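Local coordinates for protein sphingomyelinase C (Streptomyces griseocarneus, PDB 7CNE) that belongs to the endonuclease/exonuclease/phosphatase family and folds as a DNase I-like sandwich of two beta sheets flanked by helices, at residues A[11-16]-A[40-45]; A[261-266]-A[291-296]; A[44-49]-A[69-74]. All blocks are in the same frame, centred on the assembly; numbering follows the deposited sequence. Where two conformers were deposited one is given.

Contact 1: residues A[11-16]-A[40-45]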
loop_
_atom_site.group_PDB
_atom_site.type_symbol
_atom_site.label_atom_id
_atom_site.label_comp_id
_atom_site.label_asym_id
_atom_site.label_seq_id
_atom_site.Cartn_x
_atom_site.Cartn_y
_atom_site.Cartn_z
ATOM N N LYS A 11 12.647 -8.557 3.191
ATOM C CA LYS A 11 11.796 -7.920 4.190
ATOM C C LYS A 11 10.991 -6.823 3.506
ATOM O O LYS A 11 11.575 -5.912 2.913
ATOM C CB LYS A 11 12.656 -7.319 5.299
ATOM C CG LYS A 11 12.042 -7.292 6.679
ATOM C CD LYS A 11 13.155 -7.483 7.711
ATOM C CE LYS A 11 12.588 -7.737 9.088
ATOM N NZ LYS A 11 12.792 -6.573 10.008
ATOM N N VAL A 12 9.663 -6.890 3.591
ATOM C CA VAL A 12 8.815 -5.972 2.824
ATOM C C VAL A 12 7.857 -5.250 3.759
ATOM O O VAL A 12 7.105 -5.892 4.506
ATOM C CB VAL A 12 8.040 -6.701 1.713
ATOM C CG1 VAL A 12 7.168 -5.701 0.940
ATOM C CG2 VAL A 12 9.033 -7.416 0.767
ATOM N N LEU A 13 7.883 -3.917 3.713
ATOM C CA LEU A 13 6.958 -3.075 4.470
ATOM C C LEU A 13 5.838 -2.583 3.563
ATOM O O LEU A 13 6.093 -2.119 2.448
ATOM C CB LEU A 13 7.689 -1.875 5.082
ATOM C CG LEU A 13 6.851 -0.692 5.576
ATOM C CD1 LEU A 13 6.081 -1.047 6.864
ATOM C CD2 LEU A 13 7.737 0.537 5.803
ATOM N N THR A 14 4.600 -2.672 4.038
ATOM C CA THR A 14 3.506 -1.956 3.402
ATOM C C THR A 14 2.916 -1.009 4.437
ATOM O O THR A 14 2.718 -1.397 5.592
ATOM C CB THR A 14 2.440 -2.906 2.804
ATOM O OG1 THR A 14 1.400 -2.136 2.202
ATOM C CG2 THR A 14 1.831 -3.859 3.836
ATOM N N TYR A 15 2.663 0.238 4.029
ATOM C CA TYR A 15 2.233 1.274 4.967
ATOM C C TYR A 15 1.358 2.301 4.269
ATOM O O TYR A 15 1.790 2.950 3.309
ATOM C CB TYR A 15 3.439 1.968 5.601
ATOM C CG TYR A 15 3.079 2.922 6.720
ATOM C CD1 TYR A 15 2.227 2.534 7.755
ATOM C CD2 TYR A 15 3.595 4.218 6.743
ATOM C CE1 TYR A 15 1.917 3.412 8.804
ATOM C CE2 TYR A 15 3.294 5.092 7.768
ATOM C CZ TYR A 15 2.457 4.695 8.794
ATOM O OH TYR A 15 2.179 5.595 9.808
ATOM N N ASN A 16 0.139 2.471 4.770
ATOM C CA ASN A 16 -0.760 3.514 4.289
ATOM C C ASN A 16 -0.440 4.790 5.063
ATOM O O ASN A 16 -0.680 4.860 6.270
ATOM C CB ASN A 16 -2.214 3.088 4.479
ATOM C CG ASN A 16 -3.211 4.109 3.934
ATOM O OD1 ASN A 16 -3.021 5.318 4.078
ATOM N ND2 ASN A 16 -4.295 3.619 3.321
ATOM N N ALA A 40 10.742 6.631 11.384
ATOM C CA ALA A 40 10.165 5.660 12.303
ATOM C C ALA A 40 10.934 4.337 12.258
ATOM O O ALA A 40 11.582 3.991 11.266
ATOM C CB ALA A 40 8.695 5.421 11.982
ATOM N N GLY A 41 10.861 3.598 13.365
ATOM C CA GLY A 41 11.554 2.320 13.433
ATOM C C GLY A 41 11.095 1.350 12.358
ATOM O O GLY A 41 11.913 0.674 11.726
ATOM N N PHE A 42 9.782 1.292 12.113
ATOM C CA PHE A 42 9.262 0.343 11.133
ATOM C C PHE A 42 9.732 0.659 9.723
ATOM O O PHE A 42 9.701 -0.227 8.856
ATOM C CB PHE A 42 7.721 0.290 11.187
ATOM C CG PHE A 42 7.026 1.595 10.848
ATOM C CD1 PHE A 42 6.872 2.002 9.526
ATOM C CD2 PHE A 42 6.473 2.383 11.856
ATOM C CE1 PHE A 42 6.223 3.187 9.214
ATOM C CE2 PHE A 42 5.813 3.571 11.558
ATOM C CZ PHE A 42 5.686 3.982 10.234
ATOM N N PHE A 43 10.168 1.895 9.475
ATOM C CA PHE A 43 10.648 2.298 8.156
ATOM C C PHE A 43 12.062 1.812 7.871
ATOM O O PHE A 43 12.441 1.704 6.697
ATOM C CB PHE A 43 10.607 3.832 8.025
ATOM C CG PHE A 43 10.544 4.322 6.598
ATOM C CD1 PHE A 43 9.335 4.363 5.918
ATOM C CD2 PHE A 43 11.695 4.741 5.941
ATOM C CE1 PHE A 43 9.269 4.819 4.603
ATOM C CE2 PHE A 43 11.646 5.189 4.629
ATOM C CZ PHE A 43 10.426 5.224 3.954
ATOM N N GLN A 44 12.844 1.507 8.906
ATOM C CA GLN A 44 14.245 1.139 8.732
ATOM C C GLN A 44 14.394 -0.357 8.536
ATOM O O GLN A 44 13.626 -1.154 9.076
ATOM C CB GLN A 44 15.092 1.556 9.938
ATOM C CG GLN A 44 14.613 2.814 10.642
ATOM C CD GLN A 44 14.640 4.025 9.728
ATOM O OE1 GLN A 44 15.505 4.134 8.855
ATOM N NE2 GLN A 44 13.674 4.933 9.909
ATOM N N GLY A 45 15.412 -0.730 7.765
ATOM C CA GLY A 45 15.854 -2.106 7.721
ATOM C C GLY A 45 15.067 -2.996 6.793
ATOM O O GLY A 45 15.188 -4.221 6.881
HETATM O O HOH W 1 11.971 -3.303 9.150
#

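Contact 2: residues A[261-266]-A[291-296]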
loop_
_atom_site.group_PDB
_atom_site.type_symbol
_atom_site.label_atom_id
_atom_site.label_comp_id
_atom_site.label_asym_id
_atom_site.label_seq_id
_atom_site.Cartn_x
_atom_site.Cartn_y
_atom_site.Cartn_z
ATOM N N TRP A 261 6.722 -17.673 5.798
ATOM C CA TRP A 261 6.471 -16.279 5.467
ATOM C C TRP A 261 5.473 -15.678 6.445
ATOM O O TRP A 261 4.401 -16.245 6.685
ATOM C CB TRP A 261 5.946 -16.179 4.039
ATOM C CG TRP A 261 5.760 -14.787 3.555
ATOM C CD1 TRP A 261 4.575 -14.127 3.375
ATOM C CD2 TRP A 261 6.793 -13.881 3.156
ATOM N NE1 TRP A 261 4.814 -12.853 2.899
ATOM C CE2 TRP A 261 6.166 -12.681 2.754
ATOM C CE3 TRP A 261 8.193 -13.964 3.113
ATOM C CZ2 TRP A 261 6.886 -11.582 2.305
ATOM C CZ3 TRP A 261 8.907 -12.876 2.669
ATOM C CH2 TRP A 261 8.256 -11.694 2.275
ATOM N N ARG A 262 5.812 -14.515 6.993
ATOM C CA ARG A 262 5.007 -13.860 8.012
ATOM C C ARG A 262 4.601 -12.455 7.562
ATOM O O ARG A 262 5.340 -11.781 6.840
ATOM C CB ARG A 262 5.795 -13.798 9.341
ATOM C CG ARG A 262 5.120 -13.020 10.475
ATOM C CD ARG A 262 5.863 -13.240 11.803
ATOM N NE ARG A 262 5.659 -14.601 12.302
ATOM C CZ ARG A 262 5.976 -15.016 13.525
ATOM N NH1 ARG A 262 6.551 -14.186 14.392
ATOM N NH2 ARG A 262 5.730 -16.271 13.874
ATOM N N ASN A 263 3.405 -12.028 7.974
ATOM C CA ASN A 263 3.015 -10.615 8.000
ATOM C C ASN A 263 2.860 -10.224 9.467
ATOM O O ASN A 263 2.049 -10.829 10.178
ATOM C CB ASN A 263 1.680 -10.354 7.278
ATOM C CG ASN A 263 1.764 -10.437 5.748
ATOM O OD1 ASN A 263 0.796 -10.086 5.063
ATOM N ND2 ASN A 263 2.886 -10.914 5.210
ATOM N N THR A 264 3.607 -9.222 9.920
ATOM C CA THR A 264 3.494 -8.738 11.295
ATOM C C THR A 264 2.908 -7.330 11.303
ATOM O O THR A 264 3.463 -6.416 10.682
ATOM C CB THR A 264 4.851 -8.752 12.001
ATOM O OG1 THR A 264 5.380 -10.080 11.960
ATOM C CG2 THR A 264 4.696 -8.326 13.454
ATOM N N VAL A 265 1.785 -7.164 11.995
ATOM C CA VAL A 265 1.193 -5.844 12.195
ATOM C C VAL A 265 1.898 -5.195 13.381
ATOM O O VAL A 265 1.885 -5.736 14.492
ATOM C CB VAL A 265 -0.320 -5.944 12.435
ATOM C CG1 VAL A 265 -0.949 -4.543 12.480
ATOM C CG2 VAL A 265 -0.986 -6.824 11.355
ATOM N N VAL A 266 2.524 -4.049 13.151
ATOM C CA VAL A 266 3.419 -3.436 14.131
ATOM C C VAL A 266 2.744 -2.182 14.665
ATOM O O VAL A 266 2.639 -1.174 13.956
ATOM C CB VAL A 266 4.790 -3.106 13.525
ATOM C CG1 VAL A 266 5.625 -2.334 14.523
ATOM C CG2 VAL A 266 5.513 -4.379 13.079
ATOM N N TYR A 291 -1.670 0.772 10.878
ATOM C CA TYR A 291 -0.378 0.331 11.359
ATOM C C TYR A 291 0.438 -0.254 10.213
ATOM O O TYR A 291 -0.116 -0.879 9.304
ATOM C CB TYR A 291 -0.536 -0.725 12.458
ATOM C CG TYR A 291 -1.186 -0.182 13.714
ATOM C CD1 TYR A 291 -0.737 1.003 14.302
ATOM C CD2 TYR A 291 -2.250 -0.854 14.313
ATOM C CE1 TYR A 291 -1.339 1.499 15.469
ATOM C CE2 TYR A 291 -2.856 -0.368 15.465
ATOM C CZ TYR A 291 -2.398 0.804 16.036
ATOM O OH TYR A 291 -3.007 1.273 17.181
ATOM N N PRO A 292 1.755 -0.059 10.235
ATOM C CA PRO A 292 2.612 -0.718 9.247
ATOM C C PRO A 292 2.549 -2.234 9.386
ATOM O O PRO A 292 2.378 -2.783 10.479
ATOM C CB PRO A 292 4.011 -0.187 9.583
ATOM C CG PRO A 292 3.935 0.120 11.067
ATOM C CD PRO A 292 2.538 0.693 11.233
ATOM N N VAL A 293 2.675 -2.912 8.251
ATOM C CA VAL A 293 2.775 -4.363 8.205
ATOM C C VAL A 293 4.138 -4.704 7.622
ATOM O O VAL A 293 4.482 -4.252 6.523
ATOM C CB VAL A 293 1.643 -4.987 7.374
ATOM C CG1 VAL A 293 1.924 -6.469 7.110
ATOM C CG2 VAL A 293 0.317 -4.793 8.088
ATOM N N ILE A 294 4.917 -5.479 8.361
ATOM C CA ILE A 294 6.241 -5.892 7.931
ATOM C C ILE A 294 6.180 -7.381 7.646
ATOM O O ILE A 294 5.760 -8.174 8.500
ATOM C CB ILE A 294 7.313 -5.557 8.976
ATOM C CG1 ILE A 294 7.464 -4.035 9.081
ATOM C CG2 ILE A 294 8.645 -6.225 8.594
ATOM C CD1 ILE A 294 8.189 -3.573 10.317
ATOM N N ALA A 295 6.579 -7.753 6.438
ATOM C CA ALA A 295 6.525 -9.127 5.971
ATOM C C ALA A 295 7.929 -9.675 5.791
ATOM O O ALA A 295 8.802 -8.991 5.253
ATOM C CB ALA A 295 5.785 -9.220 4.644
ATOM N N GLY A 296 8.132 -10.925 6.189
ATOM C CA GLY A 296 9.419 -11.548 5.954
ATOM C C GLY A 296 9.413 -12.972 6.459
ATOM O O GLY A 296 8.492 -13.407 7.156
HETATM O O HOH W 2 6.956 -10.062 9.896
#

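Contact 3: residues A[44-49]-A[69-74]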
loop_
_atom_site.group_PDB
_atom_site.type_symbol
_atom_site.label_atom_id
_atom_site.label_comp_id
_atom_site.label_asym_id
_atom_site.label_seq_id
_atom_site.Cartn_x
_atom_site.Cartn_y
_atom_site.Cartn_z
ATOM N N GLN A 44 12.844 1.507 8.906
ATOM C CA GLN A 44 14.245 1.139 8.732
ATOM C C GLN A 44 14.394 -0.357 8.536
ATOM O O GLN A 44 13.626 -1.154 9.076
ATOM C CB GLN A 44 15.092 1.556 9.938
ATOM C CG GLN A 44 14.613 2.814 10.642
ATOM C CD GLN A 44 14.640 4.025 9.728
ATOM O OE1 GLN A 44 15.505 4.134 8.855
ATOM N NE2 GLN A 44 13.674 4.933 9.909
ATOM N N GLY A 45 15.412 -0.730 7.765
ATOM C CA GLY A 45 15.854 -2.106 7.721
ATOM C C GLY A 45 15.067 -2.996 6.793
ATOM O O GLY A 45 15.188 -4.221 6.881
ATOM N N ASN A 46 14.262 -2.425 5.909
ATOM C CA ASN A 46 13.531 -3.232 4.950
ATOM C C ASN A 46 14.302 -3.355 3.644
ATOM O O ASN A 46 15.238 -2.606 3.368
ATOM C CB ASN A 46 12.147 -2.630 4.702
ATOM C CG ASN A 46 11.367 -2.476 5.979
ATOM O OD1 ASN A 46 11.032 -3.467 6.627
ATOM N ND2 ASN A 46 11.096 -1.238 6.369
ATOM N N ASP A 47 13.871 -4.305 2.815
ATOM C CA ASP A 47 14.353 -4.390 1.443
ATOM C C ASP A 47 13.456 -3.636 0.464
ATOM O O ASP A 47 13.949 -3.041 -0.504
ATOM C CB ASP A 47 14.451 -5.855 1.039
ATOM C CG ASP A 47 15.533 -6.567 1.800
ATOM O OD1 ASP A 47 16.703 -6.251 1.527
ATOM O OD2 ASP A 47 15.211 -7.397 2.678
ATOM N N VAL A 48 12.150 -3.677 0.685
ATOM C CA VAL A 48 11.168 -3.027 -0.184
ATOM C C VAL A 48 10.161 -2.333 0.713
ATOM O O VAL A 48 9.782 -2.872 1.761
ATOM C CB VAL A 48 10.466 -4.044 -1.117
ATOM C CG1 VAL A 48 9.458 -3.353 -2.035
ATOM C CG2 VAL A 48 11.497 -4.838 -1.936
ATOM N N VAL A 49 9.744 -1.127 0.315
ATOM C CA VAL A 49 8.703 -0.368 1.003
ATOM C C VAL A 49 7.635 -0.011 -0.024
ATOM O O VAL A 49 7.950 0.534 -1.090
ATOM C CB VAL A 49 9.255 0.908 1.683
ATOM C CG1 VAL A 49 8.113 1.708 2.346
ATOM C CG2 VAL A 49 10.332 0.553 2.720
ATOM N N ASP A 69 18.480 7.475 0.594
ATOM C CA ASP A 69 19.732 6.875 1.056
ATOM C C ASP A 69 19.568 5.380 1.325
ATOM O O ASP A 69 20.398 4.564 0.897
ATOM C CB ASP A 69 20.232 7.621 2.301
ATOM C CG ASP A 69 19.243 7.552 3.494
ATOM O OD1 ASP A 69 18.011 7.376 3.291
ATOM O OD2 ASP A 69 19.708 7.676 4.656
ATOM N N ARG A 70 18.498 4.999 2.021
ATOM C CA ARG A 70 18.248 3.596 2.341
ATOM C C ARG A 70 17.527 2.848 1.223
ATOM O O ARG A 70 17.725 1.638 1.072
ATOM C CB ARG A 70 17.431 3.491 3.639
ATOM C CG ARG A 70 18.059 4.193 4.864
ATOM C CD ARG A 70 16.977 4.692 5.854
ATOM N NE ARG A 70 16.453 6.011 5.474
ATOM C CZ ARG A 70 15.612 6.751 6.203
ATOM N NH1 ARG A 70 15.171 6.321 7.381
ATOM N NH2 ARG A 70 15.213 7.936 5.751
ATOM N N TYR A 71 16.694 3.532 0.435
ATOM C CA TYR A 71 15.921 2.916 -0.649
ATOM C C TYR A 71 16.129 3.727 -1.918
ATOM O O TYR A 71 15.267 4.528 -2.303
ATOM C CB TYR A 71 14.436 2.838 -0.283
ATOM C CG TYR A 71 14.228 2.182 1.060
ATOM C CD1 TYR A 71 14.377 0.815 1.210
ATOM C CD2 TYR A 71 13.933 2.934 2.189
ATOM C CE1 TYR A 71 14.198 0.206 2.439
ATOM C CE2 TYR A 71 13.750 2.331 3.425
ATOM C CZ TYR A 71 13.881 0.965 3.538
ATOM O OH TYR A 71 13.703 0.348 4.757
ATOM N N PRO A 72 17.254 3.526 -2.609
ATOM C CA PRO A 72 17.605 4.430 -3.718
ATOM C C PRO A 72 16.775 4.237 -4.972
ATOM O O PRO A 72 16.755 5.133 -5.817
ATOM C CB PRO A 72 19.082 4.095 -3.995
ATOM C CG PRO A 72 19.550 3.291 -2.812
ATOM C CD PRO A 72 18.326 2.551 -2.345
ATOM N N TYR A 73 16.137 3.095 -5.157
ATOM C CA TYR A 73 15.465 2.786 -6.411
ATOM C C TYR A 73 13.964 2.885 -6.188
ATOM O O TYR A 73 13.399 2.152 -5.365
ATOM C CB TYR A 73 15.889 1.404 -6.904
ATOM C CG TYR A 73 17.409 1.262 -6.961
ATOM C CD1 TYR A 73 18.121 1.753 -8.048
ATOM C CD2 TYR A 73 18.123 0.644 -5.923
ATOM C CE1 TYR A 73 19.502 1.639 -8.116
ATOM C CE2 TYR A 73 19.518 0.523 -5.979
ATOM C CZ TYR A 73 20.195 1.025 -7.086
ATOM O OH TYR A 73 21.565 0.928 -7.174
ATOM N N GLN A 74 13.323 3.822 -6.883
ATOM C CA GLN A 74 11.950 4.166 -6.544
ATOM C C GLN A 74 11.105 4.344 -7.799
ATOM O O GLN A 74 11.602 4.739 -8.858
ATOM C CB GLN A 74 11.901 5.442 -5.689
ATOM C CG GLN A 74 12.904 5.485 -4.533
ATOM C CD GLN A 74 12.740 6.735 -3.687
ATOM O OE1 GLN A 74 12.000 7.639 -4.062
ATOM N NE2 GLN A 74 13.400 6.779 -2.528
#

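Contact 1: residues A[11-16]-A[40-45]
Phe42 meets both Leu13 and Tyr15, and its side chain is the main bridge between the strand and the turn facing it. From CB, which leaves the backbone toward the strand, the chain turns to CG between the backbone N and the carbonyl carbon (chi1 62°), the crowded position. Phe42 CD1 is the first ring atom to meet the strand, 4.1 Å from Leu13 CD2, and that methyl lies at the edge of the phenyl ring near its plane. One atom further, Phe42 CE1 stands over the Tyr15 ring, 3.8 Å from Tyr15 CD2. The tip, Phe42 CZ, comes over the same phenol face, 3.6 Å from Tyr15 CZ. The outcome is an edge-to-face pair with ring centroids 4.7 Å apart and planes at 56°, well short of perpendicular. Ala40 CB sits over a face of the phenyl ring, toward its rim.

The turn 40-45 ends a beta-alpha-beta crossover: strand 12-19 leads into helix 30-39, and this turn brings the chain back to strand 48-54, the parallel neighbour of the first. Ile37 of that helix touches both Tyr15 and Phe43.

Leu13 CD2 also packs 4.1 Å from Phe43 CD1, so one methyl serves two phenylalanines. Within the turn, Ala40 O takes Phe43 N and Gln44 NE2 from opposite faces of its carbonyl plane. At the exposed end Lys11 CD lies 3.9 Å from Gly45 O, and a water that donates to Gln44 O at 2.7 Å receives a weak bond from Lys11 NZ.

Contact 2: residues A[261-266]-A[291-296]
Thr264 and Ile294 form the central hydrogen-bonded pair of two antiparallel strands whose short axes run at 164° to each other. Thr264 N reaches Ile294 O at 2.8 Å, and Ile294 N returns the bond to Thr264 O. Arg262 and Gly296 exchange a second such pair, while a straighter bond, Val266 N to Pro292 O at 171°, extends the pairing past the regular strands. Between them, at the non-hydrogen-bonded pairs, Ala295 CA lies 3.0 Å from Arg262 O in a CA-H...O contact. That carbonyl also accepts Asn263 ND2, and this donor and Gly296 N come from opposite faces of its plane. A water bridges Thr264 OG1 and Ile294 O, 2.6 Å from the latter.

The aromatic contribution is Trp261. Gly296 CA stands over its six-membered ring, 4.0 Å from the centroid, in a CH-pi contact, and Trp261 CZ2 comes within 3.5 Å of Ala295 CB.

Apolar contacts divide between the sheet's two faces. Val265 CG2 meets Val293 CG2 on the face shared with Asn263 and Ala295. At the end of the pairing, Val266 CG2 lies 3.9 Å from Ile294 CD1, whose residue projects to the other face along with Thr264.

The face of Asn263 and Ala295 looks into the sandwich: strand 247-251 of the second sheet takes Trp261 NE1 on Val249 O and gives Val249 N to Asn263 OD1. Within their own sheet, strand 218-221 flanks 261-265 at one edge, and strand 12-19 borders 293-297 toward the middle.

Contact 3: residues A[44-49]-A[69-74]
Gln44 and Arg70 touch through their side chains while the backbones stay well apart: their CA atoms are 7.9 Å from each other, and those of Val48 and Tyr71 are hardly closer. Gly45 has a positive phi of 83° in the turn that leads segment 44-49 into its strand, while segment 69-74 passes through a loop before strand 73-74.

Tyr71 carries most of the contact. Its CG is anti to the carbonyl carbon and beside the backbone N (chi1 -52°), and the ring reaches in with Val49 over one face and the Asn46 backbone at its edge. Val49 CG2 lies 3.9 Å from the ring centroid and only 19° off the normal, in a CH-pi contact. Arg70 CB covers the opposite face, toward the rim. At the ring edge, Tyr71 CE1 comes 3.1 Å from Asn46 O. The phenol oxygen accepts Asn46 N at 3.1 Å and gives its own hydrogen to Phe43 O.

Nearer the surface Arg70 NH1 bonds Gln44 OE1 at 2.7 Å, in the carbonyl plane and on a lone pair; amide and guanidinium are nearly coplanar. The same NH1 also reaches Ala38 O, and NH2 reaches Ala66 O.

Such a set of acceptors fixes the rotation of the guanidinium, whose charge Asp69 shares in one of its conformers. The buried hydroxyl of Tyr71, donor to one backbone group and acceptor from another, is satisfied on both counts.

Overall arrangement
All three contacts reach the same sheet of the sandwich; contact 2 pairs two of its strands, while the others pack loops against it. Contacts 1 and 2, with centres about 9 Å apart, meet where strands 12-19 and 293-297 run side by side: Val12 O lies 2.7 Å from Ala295 N, and Phe42 CG packs 3.4 Å from Pro292 CG. Contact 3 lies on the other flank of contact 1, also about 9 Å between centres, and the two share Gln44 and Gly45. The centres of contacts 2 and 3 are about 16 Å apart. In segment 11-16, Asn16 ND2 bonds both Glu53 and Asp194, consistent with the active-site cleft of DNase I-like relatives.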